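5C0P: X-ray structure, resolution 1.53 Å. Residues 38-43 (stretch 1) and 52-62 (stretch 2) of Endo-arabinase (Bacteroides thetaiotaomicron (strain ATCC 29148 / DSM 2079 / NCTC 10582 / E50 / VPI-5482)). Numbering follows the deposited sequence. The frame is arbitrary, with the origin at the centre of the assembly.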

# COMPACT_ATOMS: atom_id res chain seq x y z
N SER A 38 -9.89 3.41 19.32
CA SER A 38 -9.03 2.46 20.03
C SER A 38 -9.17 1.04 19.48
O SER A 38 -9.38 0.07 20.23
CB SER A 38 -9.31 2.49 21.54
OG SER A 38 -8.27 1.85 22.25
N MSE A 39 -9.08 0.93 18.16
CA MSE A 39 -9.25 -0.34 17.45
C MSE A 39 -8.33 -0.39 16.25
O MSE A 39 -7.91 0.65 15.73
CB MSE A 39 -10.70 -0.48 16.94
CG MSE A 39 -11.76 -0.74 18.01
SE MSE A 39 -11.69 -2.60 18.61
CE MSE A 39 -13.23 -2.53 19.79
N TYR A 40 -8.05 -1.60 15.79
CA TYR A 40 -7.35 -1.83 14.54
C TYR A 40 -8.37 -2.20 13.47
O TYR A 40 -9.34 -2.92 13.74
CB TYR A 40 -6.39 -3.01 14.68
CG TYR A 40 -5.33 -2.86 15.75
CD1 TYR A 40 -4.14 -2.20 15.48
CD2 TYR A 40 -5.50 -3.42 17.01
CE1 TYR A 40 -3.16 -2.08 16.45
CE2 TYR A 40 -4.52 -3.31 17.98
CZ TYR A 40 -3.35 -2.64 17.69
OH TYR A 40 -2.37 -2.52 18.64
N TYR A 41 -8.17 -1.71 12.25
CA TYR A 41 -9.08 -2.00 11.15
C TYR A 41 -8.32 -2.56 9.97
O TYR A 41 -7.28 -2.02 9.58
CB TYR A 41 -9.85 -0.75 10.72
CG TYR A 41 -10.71 -0.17 11.81
CD1 TYR A 41 -10.15 0.62 12.81
CD2 TYR A 41 -12.07 -0.42 11.86
CE1 TYR A 41 -10.93 1.14 13.83
CE2 TYR A 41 -12.87 0.09 12.87
CZ TYR A 41 -12.29 0.87 13.85
OH TYR A 41 -13.09 1.36 14.85
N LEU A 42 -8.87 -3.61 9.37
CA LEU A 42 -8.30 -4.22 8.18
C LEU A 42 -9.35 -4.20 7.08
O LEU A 42 -10.30 -5.00 7.09
CB LEU A 42 -7.84 -5.64 8.49
CG LEU A 42 -7.26 -6.54 7.39
CD1 LEU A 42 -6.22 -5.79 6.57
CD2 LEU A 42 -6.63 -7.78 8.01
N HIS A 43 -9.19 -3.26 6.15
CA HIS A 43 -10.04 -3.16 4.97
C HIS A 43 -9.40 -3.99 3.87
O HIS A 43 -8.18 -3.92 3.68
CB HIS A 43 -10.12 -1.70 4.52
CG HIS A 43 -10.80 -0.80 5.51
ND1 HIS A 43 -12.09 -0.37 5.33
CD2 HIS A 43 -10.36 -0.24 6.65
CE1 HIS A 43 -12.43 0.43 6.34
NE2 HIS A 43 -11.38 0.52 7.16
N VAL A 52 -14.50 -4.71 5.70
CA VAL A 52 -13.67 -4.27 6.81
C VAL A 52 -13.85 -5.16 8.04
O VAL A 52 -14.96 -5.45 8.46
CB VAL A 52 -13.93 -2.77 7.16
CG1 VAL A 52 -15.41 -2.50 7.41
CG2 VAL A 52 -13.07 -2.34 8.34
N TYR A 53 -12.72 -5.63 8.57
CA TYR A 53 -12.71 -6.35 9.84
C TYR A 53 -12.06 -5.47 10.89
O TYR A 53 -11.25 -4.60 10.56
CB TYR A 53 -11.92 -7.65 9.71
CG TYR A 53 -12.60 -8.78 8.95
CD1 TYR A 53 -13.85 -8.63 8.35
CD2 TYR A 53 -12.00 -10.03 8.88
CE1 TYR A 53 -14.46 -9.70 7.67
CE2 TYR A 53 -12.60 -11.09 8.21
CZ TYR A 53 -13.83 -10.92 7.61
OH TYR A 53 -14.40 -12.00 6.96
N LYS A 54 -12.41 -5.70 12.15
CA LYS A 54 -11.95 -4.85 13.25
C LYS A 54 -11.40 -5.74 14.35
O LYS A 54 -11.84 -6.87 14.52
CB LYS A 54 -13.14 -4.06 13.79
CG LYS A 54 -12.83 -3.04 14.87
CD LYS A 54 -14.11 -2.31 15.31
CE LYS A 54 -15.00 -3.19 16.19
NZ LYS A 54 -16.25 -2.48 16.59
N SER A 55 -10.42 -5.23 15.11
CA SER A 55 -9.77 -6.03 16.16
C SER A 55 -9.29 -5.15 17.31
O SER A 55 -8.88 -4.01 17.09
CB SER A 55 -8.57 -6.78 15.59
OG SER A 55 -7.98 -7.61 16.58
N LYS A 56 -9.35 -5.68 18.53
CA LYS A 56 -8.78 -4.99 19.68
C LYS A 56 -7.28 -5.21 19.78
O LYS A 56 -6.60 -4.41 20.41
CB LYS A 56 -9.42 -5.47 20.99
CG LYS A 56 -10.89 -5.16 21.17
CD LYS A 56 -11.39 -5.84 22.45
CE LYS A 56 -12.83 -5.49 22.80
NZ LYS A 56 -13.20 -6.14 24.10
N ASP A 57 -6.77 -6.29 19.19
CA ASP A 57 -5.42 -6.74 19.53
C ASP A 57 -4.61 -7.38 18.40
O ASP A 57 -3.49 -7.83 18.65
CB ASP A 57 -5.46 -7.70 20.72
CG ASP A 57 -6.26 -8.98 20.44
OD1 ASP A 57 -6.76 -9.17 19.30
OD2 ASP A 57 -6.38 -9.82 21.36
N LEU A 58 -5.21 -7.42 17.21
CA LEU A 58 -4.63 -8.04 16.00
C LEU A 58 -4.74 -9.56 15.95
O LEU A 58 -4.46 -10.18 14.92
CB LEU A 58 -3.17 -7.60 15.75
CG LEU A 58 -2.95 -6.08 15.67
CD1 LEU A 58 -1.45 -5.79 15.77
CD2 LEU A 58 -3.52 -5.55 14.38
N SER A 59 -5.19 -10.16 17.05
CA SER A 59 -5.26 -11.62 17.16
C SER A 59 -6.62 -12.19 16.77
O SER A 59 -6.69 -13.17 16.03
CB SER A 59 -4.88 -12.07 18.57
OG SER A 59 -4.93 -13.48 18.67
N THR A 60 -7.69 -11.58 17.27
CA THR A 60 -9.03 -12.01 16.89
C THR A 60 -9.80 -10.85 16.28
O THR A 60 -9.66 -9.70 16.71
CB THR A 60 -9.82 -12.61 18.07
OG1 THR A 60 -9.91 -11.63 19.12
CG2 THR A 60 -9.13 -13.86 18.61
N TRP A 61 -10.62 -11.16 15.27
CA TRP A 61 -11.23 -10.15 14.42
C TRP A 61 -12.75 -10.26 14.39
O TRP A 61 -13.32 -11.33 14.66
CB TRP A 61 -10.65 -10.24 13.01
CG TRP A 61 -9.19 -9.92 12.98
CD1 TRP A 61 -8.15 -10.75 13.31
CD2 TRP A 61 -8.60 -8.65 12.66
NE1 TRP A 61 -6.95 -10.07 13.20
CE2 TRP A 61 -7.21 -8.79 12.80
CE3 TRP A 61 -9.13 -7.42 12.27
CZ2 TRP A 61 -6.32 -7.72 12.55
CZ3 TRP A 61 -8.26 -6.36 12.02
CH2 TRP A 61 -6.87 -6.52 12.16
N LYS A 62 -13.40 -9.15 14.05
CA LYS A 62 -14.85 -9.09 13.92
C LYS A 62 -15.21 -8.48 12.57
O LYS A 62 -14.61 -7.49 12.13
CB LYS A 62 -15.43 -8.22 15.04
CG LYS A 62 -16.93 -8.01 14.98
CD LYS A 62 -17.36 -6.99 16.03
CE LYS A 62 -18.86 -6.77 15.99
NZ LYS A 62 -19.33 -6.48 14.62

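Two antiparallel strands, 39-43 and 52-55, settle their polar accounts with the backbone and leave most of the side chains to pack. Their directions differ by 159°, and the hydrogen-bonded pairs are Tyr40 with Ser55 and Leu42 with Tyr53. Each pair closes a ring of two bonds. Tyr40 N gives to Ser55 O at 2.9 Å and Ser55 N returns to Tyr40 O at 2.9 Å, the latter more bent, with an angle of 149° at the hydrogen. Leu42 N to Tyr53 O, at 2.8 Å, and Tyr53 N to Leu42 O, at 2.9 Å, are both nearly straight.

The non-hydrogen-bonded pairs, Tyr41 with Lys54 between the two rings and His43 with Val52 beyond the second, bring their alpha carbons closer, 4.6 Å from Tyr41 CA to Lys54 CA and 4.2 Å from His43 CA to Val52 CA. Three carbonyls that already accept an amide also receive a CA-H contact: Tyr40 O from Lys54 CA at 3.3 Å, Tyr53 O from Tyr41 CA at 3.4 Å, and Leu42 O from Val52 CA at 3.5 Å. Lys54, whose amide and carbonyl are unused by the first strand, spends both on the next one: Lys54 N gives to Lys62 O, and Lys62 N gives to Lys54 O, each at 2.8 Å. A middle strand thus satisfies alternate residues on its two edges.

The turn after Ser55 is organised by side chains. Ser55 OG donates to Thr60 O at 2.7 Å and accepts from two amides, Leu58 N at 2.8 Å and Asp57 N at 3.2 Å, so one small hydroxyl serves three backbone groups. Asp57 OD1 takes Ser59 N at 2.9 Å and Thr60 N at 3.3 Å. Trp61 NE1 finds Leu58 O at 3.0 Å, which pays for the indole's polar atom while its carbons pack against the first strand.

Leu58 and Trp61 line the face of the sheet that carries Tyr40 and Leu42. Leu58 CD2 sits over the face of the Tyr40 ring, 3.7 Å from its centroid, while the backbone of the turn lies at the ring edge, with Lys56 O 3.4 Å from Tyr40 CE2. Tyr40 OH is satisfied elsewhere in the structure. Leu42 CB packs 3.6 Å from Trp61 CZ3, and Leu42 CD2 lies over the indole face.

On the face shared by Tyr41, His43, Val52 and Lys54, aliphatic carbon again covers aromatic rings. Val52 CG2 is 3.5 Å from the His43 ring centroid, nearly on the ring normal, and His43 ND1 and NE2 both have partners elsewhere in the structure. Lys54 uses its methylenes in the same way: Lys54 CG stands 4.2 Å from the Tyr41 ring centroid, and Lys54 CD comes within 3.6 Å of Tyr41 CE2. Lys54 NZ and Tyr41 OH, for their part, hydrogen-bond to residues just beyond the stretches. In the Tyr40, Tyr41 and His43 rings an aliphatic carbon lies over a face, while their polar atoms, and Lys54 NZ, are hydrogen-bonded outside the two stretches; Trp61 NE1 instead finds Leu58 O within its own.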